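Local coordinates for protein aminoglycoside N(3)-acetyltransferase (Enterobacter cloacae, PDB 6NP2) that probably confers resistance to 2-deoxystreptamine aminoglycosides such as gentamicin and kanamycin by moving an acetyl group from acetyl-CoA to their 3-amino group, at residues A[63-68]-A[187-192]; A[114-119]-A[138-143]. All coordinates share one frame; numbering follows the deposited sequence.

Contact 1. Residues A[63-68]-A[187-192]; sequences RDSPYE and YSMPLL. With SIS ((1S,2S,3R,4S,6R)-4,6-diamino-3-{[(2S,3R)-3-amino-6-(aminomethyl)-3,4-dihydro-2H-pyran-2-yl]oxy}-2-hydroxycyclohexyl 3-deoxy-4-C-methyl-3-(methylamino)-beta-L-arabinopyranoside), chain B.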
loop_
_atom_site.group_PDB
_atom_site.type_symbol
_atom_site.label_atom_id
_atom_site.label_comp_id
_atom_site.label_asym_id
_atom_site.label_seq_id
_atom_site.Cartn_x
_atom_site.Cartn_y
_atom_site.Cartn_z
ATOM N N ARG A 63 8.480 8.797 -5.196
ATOM C CA ARG A 63 9.423 8.570 -6.283
ATOM C C ARG A 63 10.860 8.711 -5.816
ATOM O O ARG A 63 11.736 7.936 -6.226
ATOM C CB ARG A 63 9.163 9.603 -7.379
ATOM C CG ARG A 63 9.992 9.421 -8.632
ATOM C CD ARG A 63 9.813 10.592 -9.573
ATOM N NE ARG A 63 10.530 11.766 -9.090
ATOM C CZ ARG A 63 10.590 12.931 -9.726
ATOM N NH1 ARG A 63 9.930 13.096 -10.865
ATOM N NH2 ARG A 63 11.283 13.939 -9.208
ATOM N N ASP A 64 11.128 9.717 -4.985
ATOM C CA ASP A 64 12.488 10.089 -4.613
ATOM C C ASP A 64 12.812 9.739 -3.169
ATOM O O ASP A 64 13.661 10.368 -2.546
ATOM C CB ASP A 64 12.717 11.571 -4.899
ATOM C CG ASP A 64 12.520 11.894 -6.344
ATOM O OD1 ASP A 64 12.922 11.068 -7.187
ATOM O OD2 ASP A 64 11.946 12.952 -6.640
ATOM N N SER A 65 12.185 8.720 -2.632
ATOM C CA SER A 65 12.549 8.297 -1.297
ATOM C C SER A 65 14.015 7.873 -1.251
ATOM O O SER A 65 14.426 7.017 -2.041
ATOM C CB SER A 65 11.701 7.098 -0.919
ATOM O OG SER A 65 12.169 6.581 0.297
ATOM N N PRO A 66 14.815 8.399 -0.318
ATOM C CA PRO A 66 16.231 8.010 -0.242
ATOM C C PRO A 66 16.450 6.743 0.574
ATOM O O PRO A 66 17.356 6.673 1.408
ATOM C CB PRO A 66 16.870 9.232 0.418
ATOM C CG PRO A 66 15.801 9.735 1.344
ATOM C CD PRO A 66 14.504 9.497 0.615
ATOM N N TYR A 67 15.629 5.724 0.319
ATOM C CA TYR A 67 15.700 4.476 1.075
ATOM C C TYR A 67 17.034 3.770 0.858
ATOM O O TYR A 67 17.807 3.559 1.803
ATOM C CB TYR A 67 14.533 3.586 0.650
ATOM C CG TYR A 67 14.383 2.318 1.454
ATOM C CD1 TYR A 67 13.598 2.298 2.594
ATOM C CD2 TYR A 67 15.004 1.135 1.062
ATOM C CE1 TYR A 67 13.437 1.146 3.337
ATOM C CE2 TYR A 67 14.851 -0.024 1.805
ATOM C CZ TYR A 67 14.056 -0.007 2.942
ATOM O OH TYR A 67 13.874 -1.137 3.711
ATOM N N GLU A 68 17.341 3.408 -0.390
ATOM C CA GLU A 68 18.578 2.674 -0.636
ATOM C C GLU A 68 19.790 3.520 -0.290
ATOM O O GLU A 68 20.812 2.990 0.158
ATOM C CB GLU A 68 18.636 2.225 -2.095
ATOM C CG GLU A 68 17.488 1.314 -2.510
ATOM C CD GLU A 68 17.446 0.010 -1.723
ATOM O OE1 GLU A 68 18.474 -0.359 -1.114
ATOM O OE2 GLU A 68 16.379 -0.648 -1.711
ATOM N N TYR A 187 17.052 3.402 8.254
ATOM C CA TYR A 187 17.121 4.311 7.122
ATOM C C TYR A 187 16.756 5.703 7.615
ATOM O O TYR A 187 16.315 5.889 8.756
ATOM C CB TYR A 187 16.245 3.842 5.950
ATOM C CG TYR A 187 14.792 3.601 6.275
ATOM C CD1 TYR A 187 13.881 4.643 6.327
ATOM C CD2 TYR A 187 14.325 2.330 6.512
ATOM C CE1 TYR A 187 12.534 4.410 6.603
ATOM C CE2 TYR A 187 12.985 2.090 6.778
ATOM C CZ TYR A 187 12.098 3.133 6.830
ATOM O OH TYR A 187 10.759 2.915 7.089
ATOM N N SER A 188 16.965 6.690 6.750
ATOM C CA SER A 188 16.748 8.080 7.115
ATOM C C SER A 188 15.880 8.758 6.071
ATOM O O SER A 188 16.058 8.540 4.867
ATOM C CB SER A 188 18.083 8.847 7.210
ATOM O OG SER A 188 18.938 8.309 8.207
ATOM N N MET A 189 14.951 9.588 6.539
ATOM C CA MET A 189 14.064 10.327 5.650
ATOM C C MET A 189 14.098 11.807 5.991
ATOM O O MET A 189 14.179 12.176 7.168
ATOM C CB MET A 189 12.617 9.832 5.762
ATOM C CG MET A 189 12.451 8.403 5.278
ATOM S SD MET A 189 12.503 8.228 3.490
ATOM C CE MET A 189 13.603 6.833 3.274
ATOM N N PRO A 190 14.002 12.669 4.982
ATOM C CA PRO A 190 13.996 14.113 5.234
ATOM C C PRO A 190 12.570 14.612 5.309
ATOM O O PRO A 190 11.833 14.513 4.321
ATOM C CB PRO A 190 14.742 14.660 4.017
ATOM C CG PRO A 190 14.407 13.710 2.911
ATOM C CD PRO A 190 14.119 12.368 3.544
ATOM N N LEU A 191 12.149 15.073 6.487
ATOM C CA LEU A 191 10.782 15.517 6.733
ATOM C C LEU A 191 10.742 17.037 6.766
ATOM O O LEU A 191 11.756 17.696 6.984
ATOM C CB LEU A 191 10.268 14.991 8.085
ATOM C CG LEU A 191 10.378 13.517 8.443
ATOM C CD1 LEU A 191 9.675 13.250 9.769
ATOM C CD2 LEU A 191 9.783 12.675 7.354
ATOM N N LEU A 192 9.551 17.587 6.565
ATOM C CA LEU A 192 9.302 18.995 6.824
ATOM C C LEU A 192 8.676 19.124 8.200
ATOM O O LEU A 192 7.664 18.475 8.490
ATOM C CB LEU A 192 8.351 19.595 5.792
ATOM C CG LEU A 192 8.900 19.854 4.398
ATOM C CD1 LEU A 192 7.773 20.344 3.501
ATOM C CD2 LEU A 192 10.027 20.870 4.443
HETATM C C11 SIS B . 8.925 -5.690 -3.535
HETATM C C12 SIS B . 7.937 -1.991 0.066
HETATM C C13 SIS B . 11.053 -0.660 -0.269
HETATM C C21 SIS B . 8.387 -6.009 -4.930
HETATM C C22 SIS B . 7.250 -3.297 0.443
HETATM C C23 SIS B . 11.042 0.859 -0.243
HETATM C C31 SIS B . 9.486 -6.757 -5.700
HETATM C C32 SIS B . 6.994 -4.083 -0.838
HETATM C C33 SIS B . 11.120 1.411 -1.671
HETATM C C41 SIS B . 10.128 -7.802 -4.822
HETATM C C42 SIS B . 8.292 -4.356 -1.591
HETATM C C43 SIS B . 12.337 0.828 -2.386
HETATM C C51 SIS B . 9.955 -7.837 -3.524
HETATM C C52 SIS B . 9.055 -3.074 -1.885
HETATM C C53 SIS B . 12.359 -0.697 -2.282
HETATM C C61 SIS B . 10.658 -8.905 -2.720
HETATM C C62 SIS B . 9.271 -2.287 -0.607
HETATM C C83 SIS B . 12.302 1.179 -3.878
HETATM C C93 SIS B . 10.160 3.546 -2.451
HETATM N N12 SIS B . 8.140 -1.171 1.260
HETATM N N21 SIS B . 7.166 -6.815 -4.804
HETATM N N32 SIS B . 6.365 -5.382 -0.550
HETATM N N33 SIS B . 11.196 2.893 -1.618
HETATM N N61 SIS B . 11.104 -8.339 -1.438
HETATM O O11 SIS B . 7.912 -4.987 -2.814
HETATM O O23 SIS B . 9.808 1.290 0.309
HETATM O O43 SIS B . 13.490 1.385 -1.761
HETATM O O51 SIS B . 9.212 -6.922 -2.868
HETATM O O52 SIS B . 10.330 -3.396 -2.428
HETATM O O53 SIS B . 12.208 -1.137 -0.932
HETATM O O62 SIS B . 9.898 -1.063 -0.987
#

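Contact 2. Residues A[114-119]-A[138-143]; sequences SAHPDA and GAAYGP. Unlike the reference sequence in segment 114-119: Ser114 (reference Thr). With SIS ((1S,2S,3R,4S,6R)-4,6-diamino-3-{[(2S,3R)-3-amino-6-(aminomethyl)-3,4-dihydro-2H-pyran-2-yl]oxy}-2-hydroxycyclohexyl 3-deoxy-4-C-methyl-3-(methylamino)-beta-L-arabinopyranoside), chain B.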
loop_
_atom_site.group_PDB
_atom_site.type_symbol
_atom_site.label_atom_id
_atom_site.label_comp_id
_atom_site.label_asym_id
_atom_site.label_seq_id
_atom_site.Cartn_x
_atom_site.Cartn_y
_atom_site.Cartn_z
ATOM N N SER A 114 -0.295 10.723 3.801
ATOM C CA SER A 114 0.378 10.476 5.069
ATOM C C SER A 114 1.818 10.972 5.062
ATOM O O SER A 114 2.457 11.127 4.020
ATOM C CB SER A 114 0.324 9.007 5.464
ATOM O OG SER A 114 1.346 8.261 4.831
ATOM N N ALA A 115 2.323 11.177 6.279
ATOM C CA ALA A 115 3.565 11.884 6.537
ATOM C C ALA A 115 4.810 11.018 6.428
ATOM O O ALA A 115 5.918 11.560 6.474
ATOM C CB ALA A 115 3.494 12.468 7.947
ATOM N N HIS A 116 4.676 9.716 6.327
ATOM C CA HIS A 116 5.841 8.845 6.269
ATOM C C HIS A 116 6.377 8.861 4.844
ATOM O O HIS A 116 5.686 8.415 3.933
ATOM C CB HIS A 116 5.419 7.438 6.650
ATOM C CG HIS A 116 6.558 6.518 6.930
ATOM N ND1 HIS A 116 7.536 6.229 6.005
ATOM C CD2 HIS A 116 6.844 5.793 8.034
ATOM C CE1 HIS A 116 8.381 5.364 6.535
ATOM N NE2 HIS A 116 7.977 5.080 7.760
ATOM N N PRO A 117 7.585 9.370 4.595
ATOM C CA PRO A 117 7.965 9.583 3.193
ATOM C C PRO A 117 8.110 8.309 2.393
ATOM O O PRO A 117 7.787 8.292 1.203
ATOM C CB PRO A 117 9.274 10.376 3.303
ATOM C CG PRO A 117 9.160 11.059 4.615
ATOM C CD PRO A 117 8.524 10.041 5.508
ATOM N N ASP A 118 8.606 7.234 2.992
ATOM C CA ASP A 118 8.810 5.998 2.251
ATOM C C ASP A 118 7.554 5.143 2.205
ATOM O O ASP A 118 7.295 4.473 1.201
ATOM C CB ASP A 118 9.977 5.197 2.827
ATOM C CG ASP A 118 10.374 4.049 1.920
ATOM O OD1 ASP A 118 10.889 4.310 0.804
ATOM O OD2 ASP A 118 10.147 2.890 2.317
ATOM N N ALA A 119 6.775 5.150 3.280
ATOM C CA ALA A 119 5.565 4.337 3.376
ATOM C C ALA A 119 4.301 5.139 3.053
ATOM O O ALA A 119 3.194 4.693 3.364
ATOM C CB ALA A 119 5.478 3.719 4.769
ATOM N N GLY A 138 9.172 4.667 11.973
ATOM C CA GLY A 138 9.183 3.526 12.866
ATOM C C GLY A 138 7.878 2.767 12.907
ATOM O O GLY A 138 7.812 1.720 13.555
ATOM N N ALA A 139 6.848 3.265 12.218
ATOM C CA ALA A 139 5.526 2.640 12.148
ATOM C C ALA A 139 5.039 2.629 10.695
ATOM O O ALA A 139 3.972 3.153 10.349
ATOM C CB ALA A 139 4.552 3.373 13.067
ATOM N N ALA A 140 5.806 1.988 9.823
ATOM C CA ALA A 140 5.511 2.044 8.395
ATOM C C ALA A 140 4.210 1.327 8.059
ATOM O O ALA A 140 3.310 1.923 7.452
ATOM C CB ALA A 140 6.668 1.473 7.589
ATOM N N TYR A 141 4.090 0.046 8.432
ATOM C CA TYR A 141 2.950 -0.780 8.048
ATOM C C TYR A 141 2.285 -1.488 9.213
ATOM O O TYR A 141 1.335 -2.247 9.000
ATOM C CB TYR A 141 3.344 -1.830 6.989
ATOM C CG TYR A 141 4.122 -1.225 5.862
ATOM C CD1 TYR A 141 3.529 -0.395 4.922
ATOM C CD2 TYR A 141 5.481 -1.416 5.771
ATOM C CE1 TYR A 141 4.264 0.208 3.930
ATOM C CE2 TYR A 141 6.227 -0.816 4.773
ATOM C CZ TYR A 141 5.613 0.002 3.852
ATOM O OH TYR A 141 6.340 0.640 2.867
ATOM N N GLY A 142 2.776 -1.302 10.428
ATOM C CA GLY A 142 2.303 -2.050 11.559
ATOM C C GLY A 142 1.341 -1.258 12.408
ATOM O O GLY A 142 0.656 -0.340 11.937
ATOM N N PRO A 143 1.281 -1.598 13.693
ATOM C CA PRO A 143 0.453 -0.842 14.629
ATOM C C PRO A 143 0.681 0.660 14.500
ATOM O O PRO A 143 1.805 1.131 14.297
ATOM C CB PRO A 143 0.891 -1.381 15.990
ATOM C CG PRO A 143 1.267 -2.803 15.682
ATOM C CD PRO A 143 1.922 -2.757 14.340
HETATM C C11 SIS B . 8.925 -5.690 -3.535
HETATM C C12 SIS B . 7.937 -1.991 0.066
HETATM C C13 SIS B . 11.053 -0.660 -0.269
HETATM C C21 SIS B . 8.387 -6.009 -4.930
HETATM C C22 SIS B . 7.250 -3.297 0.443
HETATM C C23 SIS B . 11.042 0.859 -0.243
HETATM C C31 SIS B . 9.486 -6.757 -5.700
HETATM C C32 SIS B . 6.994 -4.083 -0.838
HETATM C C33 SIS B . 11.120 1.411 -1.671
HETATM C C41 SIS B . 10.128 -7.802 -4.822
HETATM C C42 SIS B . 8.292 -4.356 -1.591
HETATM C C43 SIS B . 12.337 0.828 -2.386
HETATM C C51 SIS B . 9.955 -7.837 -3.524
HETATM C C52 SIS B . 9.055 -3.074 -1.885
HETATM C C53 SIS B . 12.359 -0.697 -2.282
HETATM C C61 SIS B . 10.658 -8.905 -2.720
HETATM C C62 SIS B . 9.271 -2.287 -0.607
HETATM C C83 SIS B . 12.302 1.179 -3.878
HETATM C C93 SIS B . 10.160 3.546 -2.451
HETATM N N12 SIS B . 8.140 -1.171 1.260
HETATM N N21 SIS B . 7.166 -6.815 -4.804
HETATM N N32 SIS B . 6.365 -5.382 -0.550
HETATM N N33 SIS B . 11.196 2.893 -1.618
HETATM N N61 SIS B . 11.104 -8.339 -1.438
HETATM O O11 SIS B . 7.912 -4.987 -2.814
HETATM O O23 SIS B . 9.808 1.290 0.309
HETATM O O43 SIS B . 13.490 1.385 -1.761
HETATM O O51 SIS B . 9.212 -6.922 -2.868
HETATM O O52 SIS B . 10.330 -3.396 -2.428
HETATM O O53 SIS B . 12.208 -1.137 -0.932
HETATM O O62 SIS B . 9.898 -1.063 -0.987
HETATM O O HOH W 1 9.469 3.401 9.466
HETATM O O HOH W 2 8.509 1.784 4.198
#

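Contact 1. Residues A[63-68]-A[187-192]
Tyr67 and Tyr187 bring their rings together at a slant, with planes 45° apart and centroids 5.0 Å from each other. Following Tyr67 outward, CB and CG both lie near hydroxyl O43 of the bound aminoglycoside. With CG anti to the backbone N (chi1 -174°), the ring is carried past the garosamine sugar. CD2 comes within 3.2 Å of SIS O43. CE2, the next atom out on that branch, lies near the sugar ring oxygen SIS O53. One ring face receives the sugar carbon SIS C23, 4.0 Å above the plane and over the centre, as a CH-pi contact. On the other branch of the ring, CD1 lies over a face of the Tyr187 ring, toward the rim. Beyond it, CE1 makes the nearest approach, 3.5 Å from Tyr187 CD2.

Met189 lies two residues further along strand 184-193. Its chain bends at chi2 and again at chi3, which folds the thioether back toward the 63-68 turn. SD rests 3.7 Å from Pro66 CD. The terminal methyl CE reaches 3.3 Å from Ser65 OG, whose hydroxyl is hydrogen-bonded to Asp118, and it also lies near the backbone N of Tyr67. Pro66 CG adds a contact of 3.8 Å with Pro190 CD.

No hydrogen bond joins the two segments directly, but Thr70 OG1 bonds to both Pro66 O and Ser188 N. Pro66 is the centre of an inverse gamma turn, with a weak bond from Tyr67 N to Ser65 O, and it holds the N-cap position of helix 67-70. The result is a turn and helix start packed on a strand of a two-stranded antiparallel sheet. The face of Tyr67 forms part of the wall of the aminoglycoside pocket that holds the garosamine sugar.

Contact 2. Residues A[114-119]-A[138-143]
His116 meets Ala140 obliquely, with ring atom NE2 3.8 Å from the Ala140 methyl CB. The methyl of Ala119, from the same segment as the histidine, lies over one face of the imidazole, toward its rim. It also touches Ala140 across the contact, CB to CB at 3.8 Å. The two methyls and the imidazole thus form a small buried cluster. A water in the plane of the imidazole, at its edge, extends the contact. It is 2.8 Å from His116 NE2 and accepts a hydrogen bond from Gly138 N. The second ring nitrogen, ND1, takes a weak bond from Asp118 N.

Both segments are loops of the antibiotic N-acetyltransferase fold. Residues 114-119 join strands 112-113 and 121-124 of the large mixed sheet. Residues 138-143 lie between helices 128-132 and 146-152. Together they line the aminoglycoside site.

Tyr141 has CG anti to its carbonyl carbon (chi1 -48°), and the ring lies with one face over the Ala140 methyl. From there the ring runs past Ala119, whose CB is 3.8 Å from Tyr141 CE1. The ring also meets Phe59 edge-to-face. The hydroxyl OH accepts a bond of 3.0 Å from SIS N12, the deoxystreptamine amine beside the garosamine linkage.

Asp118 grips the garosamine ring with both oxygens. SIS N33 donates to OD1 at 2.8 Å, and the hydroxyl SIS O23 donates to OD2 at 2.6 Å. OD2 takes a second bond from another water, whose O is 2.7 Å away and is also bonded to Tyr141 OH.

In the fold
Contact 2 is nested within the chain loop that contact 1 closes, and their centres lie 12 Å apart. They meet directly. Ser65 OG of contact 1 is 2.7 Å from Asp118 OD1 of contact 2, probably a hydrogen bond, which would help to hold the carboxylate toward the sugar. Leu191 CD2 packs 3.2 Å from Pro117 CG. Tyr187 OH lies 3.5 Å from His116 CE1. Both contacts touch the same aminoglycoside. His171, a residue that binds acetyl-CoA, is hydrogen-bonded to this ligand through NE2. Contact 2 lies nearer the acetyl-CoA site, with the Tyr141 side chain about 4 Å from that of His171.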